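Local coordinates for protein possible flavin reductase (Haemophilus somnus 129PT, PDB 2R0X) that probably binds FMN and reduces flavins at the expense of NADPH, using a split-barrel fold, at residues A[17-22]-A[146-151]; A[70-75]-A[111-116]; A[21-26]-A[105-110]; A[28-33]-A[92-97]. One frame throughout, in Å; residues are numbered along the deposited sequence. Where two conformers were deposited one is given.

Interaction 1 of 4, residues A[17-22]-A[146-151]; sequences SAVHIV and NALVYR
The start of strand 17-25, at Ser17, pairs antiparallel with strand 148-151 through one hydrogen-bonded pair, Ser17 with Tyr150, whose alpha carbons are 5.4 Å apart. Of its two bonds the better is Tyr150 N to Ser17 O at 2.8 Å, with 166° at the hydrogen and the donor nearly on the C=O axis; the return bond, Ser17 N to Tyr150 O at 3.1 Å, is more bent. Ser17 O takes a further, weaker approach from the alpha hydrogen of Val149, whose CA lies 3.2 Å from that oxygen. The Ser17 hydroxyl turns back onto its own segment: with OG anti to the backbone N, it donates to a lone pair of Ala18 O at 2.8 Å.

The apolar part of the contact centres on Val19. Its CG1 is anti to the backbone N, which sets CG2 beside that N and aims it at the partner strand, where it lies 3.8 Å from Tyr150 CB. The CB of Val19 meets the Leu148 methyl CD2 at 4.0 Å. The side chain of Tyr150 touches through CB, and its ring leads away to meet Tyr155 with the planes inclined by about 50°. Val149 lays CG1 alongside the Ser17 carbonyl oxygen, 3.5 Å from it.

Beyond this pair, in the split-barrel-like flavin reductase fold, Val19 continues onto Ser81 of helix 78-84 and Thr34 of strand 30-43, and Leu148 onto Ser78. Leu15 of the second subunit packs on Ala18 and Ala16 of the second subunit on Val149, so the second subunit meets both strands here.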
loop_
_atom_site.group_PDB
_atom_site.type_symbol
_atom_site.label_atom_id
_atom_site.label_comp_id
_atom_site.label_asym_id
_atom_site.label_seq_id
_atom_site.Cartn_x
_atom_site.Cartn_y
_atom_site.Cartn_z
ATOM N N SER A 17 3.215 -7.624 -1.618
ATOM C CA SER A 17 1.952 -6.953 -1.412
ATOM C C SER A 17 0.848 -7.954 -1.210
ATOM O O SER A 17 0.847 -9.043 -1.774
ATOM C CB SER A 17 1.640 -6.084 -2.616
ATOM O OG SER A 17 0.429 -5.383 -2.521
ATOM N N ALA A 18 -0.101 -7.529 -0.394
ATOM C CA ALA A 18 -1.402 -8.158 -0.309
ATOM C C ALA A 18 -2.105 -7.969 -1.642
ATOM O O ALA A 18 -1.784 -7.112 -2.434
ATOM C CB ALA A 18 -2.228 -7.610 0.829
ATOM N N VAL A 19 -3.074 -8.834 -1.923
ATOM C CA VAL A 19 -3.828 -8.834 -3.148
ATOM C C VAL A 19 -5.292 -8.688 -2.814
ATOM O O VAL A 19 -5.813 -9.333 -1.921
ATOM C CB VAL A 19 -3.602 -10.132 -3.941
ATOM C CG1 VAL A 19 -4.317 -10.063 -5.294
ATOM C CG2 VAL A 19 -2.113 -10.419 -4.163
ATOM N N HIS A 20 -5.969 -7.810 -3.527
ATOM C CA HIS A 20 -7.365 -7.480 -3.275
ATOM C C HIS A 20 -8.137 -7.520 -4.585
ATOM O O HIS A 20 -7.579 -7.284 -5.684
ATOM C CB HIS A 20 -7.483 -6.061 -2.709
ATOM C CG HIS A 20 -6.493 -5.722 -1.684
ATOM N ND1 HIS A 20 -6.710 -5.934 -0.346
ATOM C CD2 HIS A 20 -5.252 -5.218 -1.832
ATOM C CE1 HIS A 20 -5.604 -5.591 0.288
ATOM N NE2 HIS A 20 -4.705 -5.153 -0.587
ATOM N N ILE A 21 -9.443 -7.776 -4.507
ATOM C CA ILE A 21 -10.340 -7.561 -5.620
ATOM C C ILE A 21 -11.271 -6.416 -5.200
ATOM O O ILE A 21 -11.946 -6.500 -4.146
ATOM C CB ILE A 21 -11.098 -8.810 -6.039
ATOM C CG1 ILE A 21 -10.113 -9.822 -6.623
ATOM C CG2 ILE A 21 -12.161 -8.448 -7.086
ATOM C CD1 ILE A 21 -10.712 -11.215 -6.877
ATOM N N VAL A 22 -11.213 -5.315 -5.929
ATOM C CA VAL A 22 -11.935 -4.092 -5.598
ATOM C C VAL A 22 -13.162 -4.062 -6.477
ATOM O O VAL A 22 -13.049 -4.109 -7.689
ATOM C CB VAL A 22 -11.029 -2.885 -5.831
ATOM C CG1 VAL A 22 -11.817 -1.569 -5.583
ATOM C CG2 VAL A 22 -9.770 -2.986 -4.911
ATOM N N ASN A 146 -5.024 -17.798 5.851
ATOM C CA ASN A 146 -3.742 -17.320 5.349
ATOM C C ASN A 146 -3.981 -16.336 4.208
ATOM O O ASN A 146 -4.914 -16.479 3.439
ATOM C CB ASN A 146 -2.908 -18.476 4.858
ATOM C CG ASN A 146 -2.639 -19.498 5.940
ATOM O OD1 ASN A 146 -2.889 -20.682 5.765
ATOM N ND2 ASN A 146 -2.223 -19.035 7.066
ATOM N N ALA A 147 -3.104 -15.327 4.138
ATOM C CA ALA A 147 -3.219 -14.239 3.145
ATOM C C ALA A 147 -2.517 -14.587 1.861
ATOM O O ALA A 147 -1.437 -15.214 1.876
ATOM C CB ALA A 147 -2.578 -12.961 3.694
ATOM N N LEU A 148 -3.074 -14.124 0.764
ATOM C CA LEU A 148 -2.380 -14.153 -0.515
ATOM C C LEU A 148 -1.444 -12.946 -0.601
ATOM O O LEU A 148 -1.849 -11.811 -0.420
ATOM C CB LEU A 148 -3.382 -14.053 -1.663
ATOM C CG LEU A 148 -2.836 -14.313 -3.046
ATOM C CD1 LEU A 148 -2.238 -15.725 -3.202
ATOM C CD2 LEU A 148 -3.908 -14.073 -4.104
ATOM N N VAL A 149 -0.212 -13.214 -1.000
ATOM C CA VAL A 149 0.807 -12.184 -1.201
ATOM C C VAL A 149 1.442 -12.381 -2.556
ATOM O O VAL A 149 1.687 -13.525 -2.948
ATOM C CB VAL A 149 1.822 -12.146 -0.036
ATOM C CG1 VAL A 149 3.079 -11.315 -0.345
ATOM C CG2 VAL A 149 1.147 -11.638 1.253
ATOM N N TYR A 150 1.708 -11.268 -3.233
ATOM C CA TYR A 150 2.326 -11.264 -4.572
ATOM C C TYR A 150 3.742 -10.650 -4.438
ATOM O O TYR A 150 3.899 -9.579 -3.859
ATOM C CB TYR A 150 1.466 -10.437 -5.506
ATOM C CG TYR A 150 1.823 -10.439 -6.965
ATOM C CD1 TYR A 150 1.856 -11.608 -7.697
ATOM C CD2 TYR A 150 2.131 -9.237 -7.615
ATOM C CE1 TYR A 150 2.177 -11.586 -9.055
ATOM C CE2 TYR A 150 2.427 -9.208 -8.952
ATOM C CZ TYR A 150 2.442 -10.363 -9.683
ATOM O OH TYR A 150 2.753 -10.271 -11.041
ATOM N N ARG A 151 4.742 -11.380 -4.907
ATOM C CA ARG A 151 6.121 -10.911 -4.864
ATOM C C ARG A 151 6.906 -11.711 -5.912
ATOM O O ARG A 151 6.701 -12.897 -6.092
ATOM C CB ARG A 151 6.765 -11.091 -3.478
ATOM C CG ARG A 151 8.077 -10.329 -3.400
ATOM C CD ARG A 151 8.921 -10.719 -2.247
ATOM N NE ARG A 151 10.250 -10.153 -2.477
ATOM C CZ ARG A 151 11.406 -10.778 -2.284
ATOM N NH1 ARG A 151 11.433 -11.975 -1.718
ATOM N NH2 ARG A 151 12.539 -10.180 -2.639
#

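Interaction 2 of 4, residues A[70-75]-A[111-116]; sequences VNTLTA and DALINF
Asn71 and Asn115 face each other across a non-hydrogen-bonded pair, their amide planes turned 70° apart. Both carry CG anti to the carbonyl carbon, which lets the amides cross obliquely: Asn115 ND2 donates within its own amide plane to a lone pair of Asn71 OD1, at 2.9 Å. These buried amides have further partners, for Asn71 OD1 also accepts from Leu109 N, while Asn115 ND2 also donates to Leu109 O.

On the other face, Thr72 and Ile114 lie side by side and point the same way, with Thr72 CB 3.8 Å from Ile114 CG1. The Ile114 chi1 of -27° is well off a staggered value. Thr72 OG1 lies in the plane of the Phe116 ring at its edge, 3.8 Å from CE1, and is hydrogen-bonded with His20 ND1. Val70 crosses that ring obliquely, its CB 4.1 Å from Phe116 CD1.

The backbones beneath are antiparallel, their short axes at 170°, and Val70 and Phe116 exchange two bonds, with Phe116 N to Val70 O at 2.9 Å. This holds until a classic beta bulge, in which Leu113 and Ile114 both oppose Thr72. Thr72 O takes Leu113 N at 2.8 Å and, weakly, Ile114 N at 3.4 Å. The bulge marks where strand 114-126 of the split barrel begins its pairing with strand 67-72.

Past the bulge, Thr74 CG2 sits 3.5 Å from Asp111 O, and one water bridges Thr74 OG1 to that same oxygen. The Asp111 carboxylate turns elsewhere, to a salt bridge with Lys145. Leu113 and Phe116 also touch Arg151 and Ala11 of the second subunit.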
loop_
_atom_site.group_PDB
_atom_site.type_symbol
_atom_site.label_atom_id
_atom_site.label_comp_id
_atom_site.label_asym_id
_atom_site.label_seq_id
_atom_site.Cartn_x
_atom_site.Cartn_y
_atom_site.Cartn_z
ATOM N N VAL A 70 -13.275 -3.301 -0.825
ATOM C CA VAL A 70 -11.958 -3.926 -0.921
ATOM C C VAL A 70 -12.103 -5.339 -0.357
ATOM O O VAL A 70 -12.383 -5.509 0.815
ATOM C CB VAL A 70 -10.874 -3.152 -0.160
ATOM C CG1 VAL A 70 -9.541 -3.874 -0.215
ATOM C CG2 VAL A 70 -10.734 -1.738 -0.776
ATOM N N ASN A 71 -11.923 -6.328 -1.226
ATOM C CA ASN A 71 -11.968 -7.747 -0.829
ATOM C C ASN A 71 -10.556 -8.319 -0.817
ATOM O O ASN A 71 -9.990 -8.599 -1.895
ATOM C CB ASN A 71 -12.829 -8.523 -1.845
ATOM C CG ASN A 71 -14.234 -8.009 -1.930
ATOM O OD1 ASN A 71 -15.055 -8.265 -1.040
ATOM N ND2 ASN A 71 -14.537 -7.282 -2.993
ATOM N N THR A 72 -9.982 -8.389 0.360
ATOM C CA THR A 72 -8.598 -8.869 0.495
ATOM C C THR A 72 -8.586 -10.393 0.406
ATOM O O THR A 72 -9.443 -11.043 1.013
ATOM C CB THR A 72 -8.033 -8.386 1.829
ATOM O OG1 THR A 72 -8.160 -6.972 1.928
ATOM C CG2 THR A 72 -6.533 -8.808 1.986
ATOM N N LEU A 73 -7.695 -10.946 -0.403
ATOM C CA LEU A 73 -7.762 -12.347 -0.787
ATOM C C LEU A 73 -6.991 -13.270 0.152
ATOM O O LEU A 73 -5.920 -12.929 0.660
ATOM C CB LEU A 73 -7.253 -12.526 -2.212
ATOM C CG LEU A 73 -8.000 -11.779 -3.316
ATOM C CD1 LEU A 73 -7.481 -12.185 -4.655
ATOM C CD2 LEU A 73 -9.512 -11.942 -3.228
ATOM N N THR A 74 -7.551 -14.465 0.314
ATOM C CA THR A 74 -6.856 -15.549 0.995
ATOM C C THR A 74 -5.868 -16.206 0.032
ATOM O O THR A 74 -5.925 -16.062 -1.189
ATOM C CB THR A 74 -7.792 -16.656 1.508
ATOM O OG1 THR A 74 -8.234 -17.400 0.387
ATOM C CG2 THR A 74 -8.989 -16.107 2.321
ATOM N N ALA A 75 -4.997 -17.029 0.602
ATOM C CA ALA A 75 -3.976 -17.781 -0.149
ATOM C C ALA A 75 -4.601 -18.714 -1.143
ATOM O O ALA A 75 -3.916 -19.121 -2.081
ATOM C CB ALA A 75 -3.053 -18.543 0.812
ATOM N N ASP A 111 -15.886 -15.815 1.518
ATOM C CA ASP A 111 -14.664 -16.563 1.776
ATOM C C ASP A 111 -13.385 -15.740 1.557
ATOM O O ASP A 111 -12.319 -16.306 1.376
ATOM C CB ASP A 111 -14.625 -17.873 0.937
ATOM C CG ASP A 111 -14.043 -19.081 1.662
ATOM O OD1 ASP A 111 -13.807 -19.025 2.883
ATOM O OD2 ASP A 111 -13.821 -20.108 0.965
ATOM N N ALA A 112 -13.491 -14.426 1.604
ATOM C CA ALA A 112 -12.329 -13.560 1.521
ATOM C C ALA A 112 -11.598 -13.482 2.860
ATOM O O ALA A 112 -12.112 -13.826 3.913
ATOM C CB ALA A 112 -12.738 -12.164 1.084
ATOM N N LEU A 113 -10.386 -12.947 2.854
ATOM C CA LEU A 113 -9.633 -12.717 4.058
ATOM C C LEU A 113 -10.233 -11.567 4.881
ATOM O O LEU A 113 -10.321 -11.628 6.101
ATOM C CB LEU A 113 -8.178 -12.435 3.739
ATOM C CG LEU A 113 -7.211 -12.457 4.912
ATOM C CD1 LEU A 113 -6.951 -13.905 5.286
ATOM C CD2 LEU A 113 -5.911 -11.731 4.554
ATOM N N ILE A 114 -10.587 -10.486 4.185
ATOM C CA ILE A 114 -11.136 -9.274 4.799
ATOM C C ILE A 114 -12.008 -8.602 3.763
ATOM O O ILE A 114 -11.710 -8.684 2.583
ATOM C CB ILE A 114 -10.022 -8.224 5.221
ATOM C CG1 ILE A 114 -8.660 -8.863 5.528
ATOM C CG2 ILE A 114 -10.519 -7.415 6.393
ATOM C CD1 ILE A 114 -7.524 -7.865 5.633
ATOM N N ASN A 115 -13.044 -7.914 4.219
ATOM C CA ASN A 115 -13.920 -7.145 3.369
ATOM C C ASN A 115 -14.126 -5.753 3.965
ATOM O O ASN A 115 -14.604 -5.644 5.090
ATOM C CB ASN A 115 -15.293 -7.820 3.183
ATOM C CG ASN A 115 -15.191 -9.307 2.795
ATOM O OD1 ASN A 115 -15.221 -10.181 3.671
ATOM N ND2 ASN A 115 -15.117 -9.590 1.500
ATOM N N PHE A 116 -13.718 -4.720 3.243
ATOM C CA PHE A 116 -13.898 -3.336 3.677
ATOM C C PHE A 116 -14.844 -2.636 2.719
ATOM O O PHE A 116 -14.534 -2.449 1.561
ATOM C CB PHE A 116 -12.578 -2.563 3.641
ATOM C CG PHE A 116 -11.429 -3.155 4.402
ATOM C CD1 PHE A 116 -10.570 -4.056 3.807
ATOM C CD2 PHE A 116 -11.161 -2.759 5.681
ATOM C CE1 PHE A 116 -9.453 -4.545 4.495
ATOM C CE2 PHE A 116 -10.017 -3.233 6.352
ATOM C CZ PHE A 116 -9.196 -4.129 5.732
HETATM O O HOH W 1 -10.809 -18.394 0.510
#

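Interaction 3 of 4, residues A[21-26]-A[105-110]; sequences IVTTSG and GSPMLQ
Pro107 O is the polar atom held best across this contact, gripped by two donors. Thr23 OG1 gives it a short bond of 2.7 Å, in the carbonyl plane and on a lone pair, with a C=O...donor angle of 133°; Asn71 ND2 adds a weak second bond. The Thr23 rotamer makes the first possible: OG1 stands in the crowded position between the backbone N and the carbonyl carbon (chi1 63°), from where it reaches over to the proline. The hydroxyl must donate, since Pro107 O can only accept.

The proline ring brings its CD to the same strand. Pro107 CD lies 3.4 Å from Thr24 O, and the same CD is 3.5 Å from Thr23 OG1; the side chains of Thr23 and Pro107 cross obliquely. Ser106 meets the strand through CB, 3.7 Å from Thr23 O. Its hydroxyl bonds instead to Thr104 OG1, and Thr24 OG1 likewise looks elsewhere, to Val67 O and Asn65 ND2. Further along, Ser25 CB rests 3.2 Å from Gly105 O. The positive phi of Gly105 (89°) would press a side chain against the preceding carbonyl, a conformation that calls for glycine.

No strand pairing links the two segments; one hydroxyl bond and side-chain-to-backbone packing do the joining. Strand 17-25 belongs to the split-barrel-like sheet of the flavin reductase fold. Trp99, from the two-stranded ribbon of 99-100 with 108-109, packs on Thr23, Pro107 and Leu109. Met69 of strand 67-72 touches both Thr23 and Ser106, so the 105-110 segment rests on strands 17-25 and 67-72.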
loop_
_atom_site.group_PDB
_atom_site.type_symbol
_atom_site.label_atom_id
_atom_site.label_comp_id
_atom_site.label_asym_id
_atom_site.label_seq_id
_atom_site.Cartn_x
_atom_site.Cartn_y
_atom_site.Cartn_z
ATOM N N ILE A 21 -9.443 -7.776 -4.507
ATOM C CA ILE A 21 -10.340 -7.561 -5.620
ATOM C C ILE A 21 -11.271 -6.416 -5.200
ATOM O O ILE A 21 -11.946 -6.500 -4.146
ATOM C CB ILE A 21 -11.098 -8.810 -6.039
ATOM C CG1 ILE A 21 -10.113 -9.822 -6.623
ATOM C CG2 ILE A 21 -12.161 -8.448 -7.086
ATOM C CD1 ILE A 21 -10.712 -11.215 -6.877
ATOM N N VAL A 22 -11.213 -5.315 -5.929
ATOM C CA VAL A 22 -11.935 -4.092 -5.598
ATOM C C VAL A 22 -13.162 -4.062 -6.477
ATOM O O VAL A 22 -13.049 -4.109 -7.689
ATOM C CB VAL A 22 -11.029 -2.885 -5.831
ATOM C CG1 VAL A 22 -11.817 -1.569 -5.583
ATOM C CG2 VAL A 22 -9.770 -2.986 -4.911
ATOM N N THR A 23 -14.345 -3.932 -5.875
ATOM C CA THR A 23 -15.591 -4.051 -6.628
ATOM C C THR A 23 -16.495 -2.858 -6.349
ATOM O O THR A 23 -16.351 -2.135 -5.389
ATOM C CB THR A 23 -16.343 -5.309 -6.198
ATOM O OG1 THR A 23 -16.689 -5.187 -4.837
ATOM C CG2 THR A 23 -15.509 -6.576 -6.429
ATOM N N THR A 24 -17.478 -2.712 -7.235
ATOM C CA THR A 24 -18.543 -1.740 -7.088
ATOM C C THR A 24 -19.768 -2.316 -7.814
ATOM O O THR A 24 -19.685 -3.287 -8.569
ATOM C CB THR A 24 -18.144 -0.333 -7.601
ATOM O OG1 THR A 24 -19.098 0.630 -7.155
ATOM C CG2 THR A 24 -18.034 -0.271 -9.125
ATOM N N SER A 25 -20.903 -1.655 -7.587
ATOM C CA SER A 25 -22.211 -2.094 -8.067
ATOM C C SER A 25 -22.835 -1.106 -9.012
ATOM O O SER A 25 -22.781 0.102 -8.745
ATOM C CB SER A 25 -23.159 -2.096 -6.897
ATOM O OG SER A 25 -23.486 -0.737 -6.637
ATOM N N GLY A 26 -23.622 -1.614 -9.960
ATOM C CA GLY A 26 -24.090 -0.774 -11.020
ATOM C C GLY A 26 -25.383 -1.355 -11.533
ATOM O O GLY A 26 -25.825 -2.430 -11.101
ATOM N N GLY A 105 -23.827 -1.806 -1.319
ATOM C CA GLY A 105 -24.187 -2.514 -2.513
ATOM C C GLY A 105 -23.014 -2.997 -3.343
ATOM O O GLY A 105 -23.201 -3.844 -4.237
ATOM N N SER A 106 -21.804 -2.536 -3.028
ATOM C CA SER A 106 -20.627 -3.060 -3.696
ATOM C C SER A 106 -20.516 -4.562 -3.372
ATOM O O SER A 106 -20.725 -4.968 -2.211
ATOM C CB SER A 106 -19.366 -2.347 -3.210
ATOM O OG SER A 106 -19.445 -0.973 -3.496
ATOM N N PRO A 107 -20.192 -5.410 -4.344
ATOM C CA PRO A 107 -20.183 -6.853 -4.088
ATOM C C PRO A 107 -19.106 -7.290 -3.088
ATOM O O PRO A 107 -17.923 -6.979 -3.243
ATOM C CB PRO A 107 -19.907 -7.442 -5.460
ATOM C CG PRO A 107 -20.281 -6.418 -6.418
ATOM C CD PRO A 107 -20.100 -5.112 -5.767
HETATM N N MSE A 108 -19.555 -7.999 -2.051
HETATM C CA MSE A 108 -18.714 -8.586 -1.042
HETATM C C MSE A 108 -18.349 -9.993 -1.409
HETATM O O MSE A 108 -19.225 -10.842 -1.573
HETATM C CB MSE A 108 -19.418 -8.615 0.301
HETATM C CG MSE A 108 -18.496 -8.882 1.457
HETATM SE SE MSE A 108 -19.274 -9.475 3.095
HETATM C CE MSE A 108 -18.855 -11.330 2.980
ATOM N N LEU A 109 -17.057 -10.270 -1.538
ATOM C CA LEU A 109 -16.575 -11.582 -1.878
ATOM C C LEU A 109 -16.688 -12.480 -0.646
ATOM O O LEU A 109 -16.078 -12.235 0.398
ATOM C CB LEU A 109 -15.090 -11.476 -2.287
ATOM C CG LEU A 109 -14.368 -12.812 -2.585
ATOM C CD1 LEU A 109 -15.076 -13.587 -3.662
ATOM C CD2 LEU A 109 -12.943 -12.522 -2.964
ATOM N N GLN A 110 -17.444 -13.562 -0.804
ATOM C CA GLN A 110 -17.506 -14.610 0.190
ATOM C C GLN A 110 -16.169 -15.349 0.300
ATOM O O GLN A 110 -15.463 -15.544 -0.698
ATOM C CB GLN A 110 -18.658 -15.569 -0.156
ATOM C CG GLN A 110 -20.030 -14.933 0.032
ATOM C CD GLN A 110 -20.311 -14.586 1.467
ATOM O OE1 GLN A 110 -20.092 -15.404 2.344
ATOM N NE2 GLN A 110 -20.771 -13.376 1.721
#

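Interaction 4 of 4, residues A[28-33]-A[92-97]; sequences TGQHGF and ERFSNA. With ACT (acetate ion), chain F; SO4 (sulfate ion), chain H.
The Gln30 side chain lies on one face of the Phe94 ring. Its CB stands 3.5 Å from the ring centroid and only 9° off the normal, a CH-pi contact. Because CG is anti to the carbonyl carbon and the chain runs extended beyond it, the amide also reaches the ring, its plane 28° from that of the ring, stacked, with NE2 3.4 Å from Phe94 CG. The edge of the ring faces Gly32 N, and the ring also meets Phe84 edge-to-face and Trp99 with planes at about 50°.

Arg93 extends from CG to NE toward a sulfate: NH1 and NH2 both donate to sulfate O4, at 3.0 and 3.1 Å, with O4 in the guanidinium plane. NH1 also comes within 2.7 Å of Gly32 O, but the angle is too poor for a hydrogen bond. Ser86 O accepts a bond from NH2, while Arg57 and Ala58 complete the sulfate site. His31 NE2 donates to acetate OXT, whose position is less sure.

Helix 90-94 thus packs on strand 30-43 of the split barrel, beside an anion pocket. Both ions are probably from the crystallisation liquor; in an FMN-binding family a phosphate might occupy the sulfate site, but this remains inferred.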
loop_
_atom_site.group_PDB
_atom_site.type_symbol
_atom_site.label_atom_id
_atom_site.label_comp_id
_atom_site.label_asym_id
_atom_site.label_seq_id
_atom_site.Cartn_x
_atom_site.Cartn_y
_atom_site.Cartn_z
ATOM N N THR A 28 -25.288 -1.294 -14.908
ATOM C CA THR A 28 -24.440 -2.071 -15.796
ATOM C C THR A 28 -24.135 -3.411 -15.095
ATOM O O THR A 28 -23.666 -4.357 -15.725
ATOM C CB THR A 28 -23.110 -1.363 -16.116
ATOM N N GLY A 29 -24.389 -3.474 -13.786
ATOM C CA GLY A 29 -24.284 -4.708 -12.997
ATOM C C GLY A 29 -23.054 -4.596 -12.119
ATOM O O GLY A 29 -22.673 -3.455 -11.738
ATOM N N GLN A 30 -22.423 -5.743 -11.798
ATOM C CA GLN A 30 -21.203 -5.756 -10.957
ATOM C C GLN A 30 -19.914 -5.456 -11.748
ATOM O O GLN A 30 -19.788 -5.816 -12.914
ATOM C CB GLN A 30 -21.033 -7.104 -10.246
ATOM C CG GLN A 30 -22.268 -7.635 -9.474
ATOM C CD GLN A 30 -22.230 -9.184 -9.155
ATOM O OE1 GLN A 30 -22.352 -9.615 -7.982
ATOM N NE2 GLN A 30 -22.103 -10.007 -10.201
ATOM N N HIS A 31 -18.969 -4.791 -11.087
ATOM C CA HIS A 31 -17.699 -4.405 -11.720
ATOM C C HIS A 31 -16.609 -4.622 -10.697
ATOM O O HIS A 31 -16.800 -4.352 -9.525
ATOM C CB HIS A 31 -17.711 -2.939 -12.158
ATOM C CG HIS A 31 -18.853 -2.639 -13.052
ATOM N ND1 HIS A 31 -18.835 -2.899 -14.399
ATOM C CD2 HIS A 31 -20.091 -2.184 -12.773
ATOM C CE1 HIS A 31 -19.999 -2.566 -14.929
ATOM N NE2 HIS A 31 -20.780 -2.122 -13.960
ATOM N N GLY A 32 -15.463 -5.072 -11.138
ATOM C CA GLY A 32 -14.348 -5.144 -10.194
ATOM C C GLY A 32 -13.035 -5.318 -10.897
ATOM O O GLY A 32 -12.985 -5.555 -12.097
ATOM N N PHE A 33 -11.958 -5.236 -10.131
ATOM C CA PHE A 33 -10.606 -5.382 -10.638
ATOM C C PHE A 33 -9.673 -5.812 -9.515
ATOM O O PHE A 33 -9.856 -5.467 -8.373
ATOM C CB PHE A 33 -10.094 -4.093 -11.320
ATOM C CG PHE A 33 -9.905 -2.920 -10.389
ATOM C CD1 PHE A 33 -10.970 -2.114 -10.040
ATOM C CD2 PHE A 33 -8.656 -2.575 -9.867
ATOM C CE1 PHE A 33 -10.828 -1.034 -9.208
ATOM C CE2 PHE A 33 -8.532 -1.447 -9.003
ATOM C CZ PHE A 33 -9.626 -0.708 -8.689
ATOM N N GLU A 92 -18.494 -13.118 -16.601
ATOM C CA GLU A 92 -17.606 -14.259 -16.467
ATOM C C GLU A 92 -16.795 -14.141 -15.178
ATOM O O GLU A 92 -16.715 -15.084 -14.413
ATOM C CB GLU A 92 -16.695 -14.453 -17.671
ATOM C CG GLU A 92 -15.580 -15.531 -17.433
ATOM C CD GLU A 92 -16.068 -16.950 -17.013
ATOM O OE1 GLU A 92 -17.157 -17.317 -17.489
ATOM O OE2 GLU A 92 -15.348 -17.687 -16.227
ATOM N N ARG A 93 -16.216 -12.966 -14.918
ATOM C CA ARG A 93 -15.414 -12.797 -13.709
ATOM C C ARG A 93 -16.232 -13.182 -12.460
ATOM O O ARG A 93 -15.802 -13.975 -11.636
ATOM C CB ARG A 93 -14.896 -11.378 -13.567
ATOM C CG ARG A 93 -13.825 -10.960 -14.531
ATOM C CD ARG A 93 -13.434 -9.499 -14.271
ATOM N NE ARG A 93 -12.217 -9.101 -14.945
ATOM C CZ ARG A 93 -11.760 -7.859 -14.911
ATOM N NH1 ARG A 93 -12.446 -6.913 -14.327
ATOM N NH2 ARG A 93 -10.632 -7.565 -15.499
ATOM N N PHE A 94 -17.386 -12.556 -12.293
ATOM C CA PHE A 94 -18.151 -12.711 -11.045
ATOM C C PHE A 94 -18.654 -14.142 -10.892
ATOM O O PHE A 94 -18.825 -14.632 -9.757
ATOM C CB PHE A 94 -19.281 -11.667 -10.912
ATOM C CG PHE A 94 -18.766 -10.313 -10.443
ATOM C CD1 PHE A 94 -18.208 -9.402 -11.328
ATOM C CD2 PHE A 94 -18.703 -10.037 -9.115
ATOM C CE1 PHE A 94 -17.658 -8.226 -10.884
ATOM C CE2 PHE A 94 -18.159 -8.885 -8.656
ATOM C CZ PHE A 94 -17.680 -7.959 -9.557
ATOM N N SER A 95 -18.889 -14.844 -12.013
ATOM C CA SER A 95 -19.363 -16.230 -11.948
ATOM C C SER A 95 -18.430 -17.186 -11.199
ATOM O O SER A 95 -18.845 -18.270 -10.824
ATOM C CB SER A 95 -19.652 -16.763 -13.348
ATOM O OG SER A 95 -18.457 -17.187 -13.973
ATOM N N ASN A 96 -17.188 -16.781 -10.973
ATOM C CA ASN A 96 -16.162 -17.623 -10.395
ATOM C C ASN A 96 -16.069 -17.595 -8.875
ATOM O O ASN A 96 -15.143 -18.168 -8.302
ATOM C CB ASN A 96 -14.798 -17.268 -11.006
ATOM C CG ASN A 96 -14.647 -17.827 -12.350
ATOM O OD1 ASN A 96 -14.351 -18.998 -12.490
ATOM N ND2 ASN A 96 -14.839 -16.991 -13.374
ATOM N N ALA A 97 -16.988 -16.905 -8.221
ATOM C CA ALA A 97 -17.040 -16.863 -6.739
ATOM C C ALA A 97 -18.443 -16.563 -6.293
ATOM O O ALA A 97 -19.348 -16.458 -7.142
ATOM C CB ALA A 97 -16.062 -15.777 -6.202
HETATM C C ACT F . -22.753 1.269 -14.089
HETATM O O ACT F . -22.381 1.474 -15.231
HETATM O OXT ACT F . -22.743 0.075 -13.791
HETATM C CH3 ACT F . -23.361 2.340 -13.229
HETATM S S SO4 H . -10.970 -3.806 -15.822
HETATM O O1 SO4 H . -12.418 -3.825 -16.013
HETATM O O2 SO4 H . -10.488 -2.484 -15.744
HETATM O O3 SO4 H . -10.495 -4.561 -16.960
HETATM O O4 SO4 H . -10.630 -4.584 -14.627
#

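Strand 17-25 runs through the set: interactions 1 and 3 share Ile21 and Val22, with their centres about 17 Å apart, one toward the dimer interface and the other toward the far end of the strand. Strand 67-72, its neighbour in the barrel sheet, carries interaction 2, centred about 9 Å from interaction 1; Ile21 N meets Asn71 O at 2.8 Å. Strand 30-43, on the other flank, carries interaction 4, about 8 Å from interaction 3 between centres. Along the chain, interaction 1 encloses 2 and 4 and shares its first stretch with 3, and interactions 2 and 3 alternate in their segments. All four contacts reach one antiparallel barrel sheet, and interactions 1 and 2 both touch the second subunit.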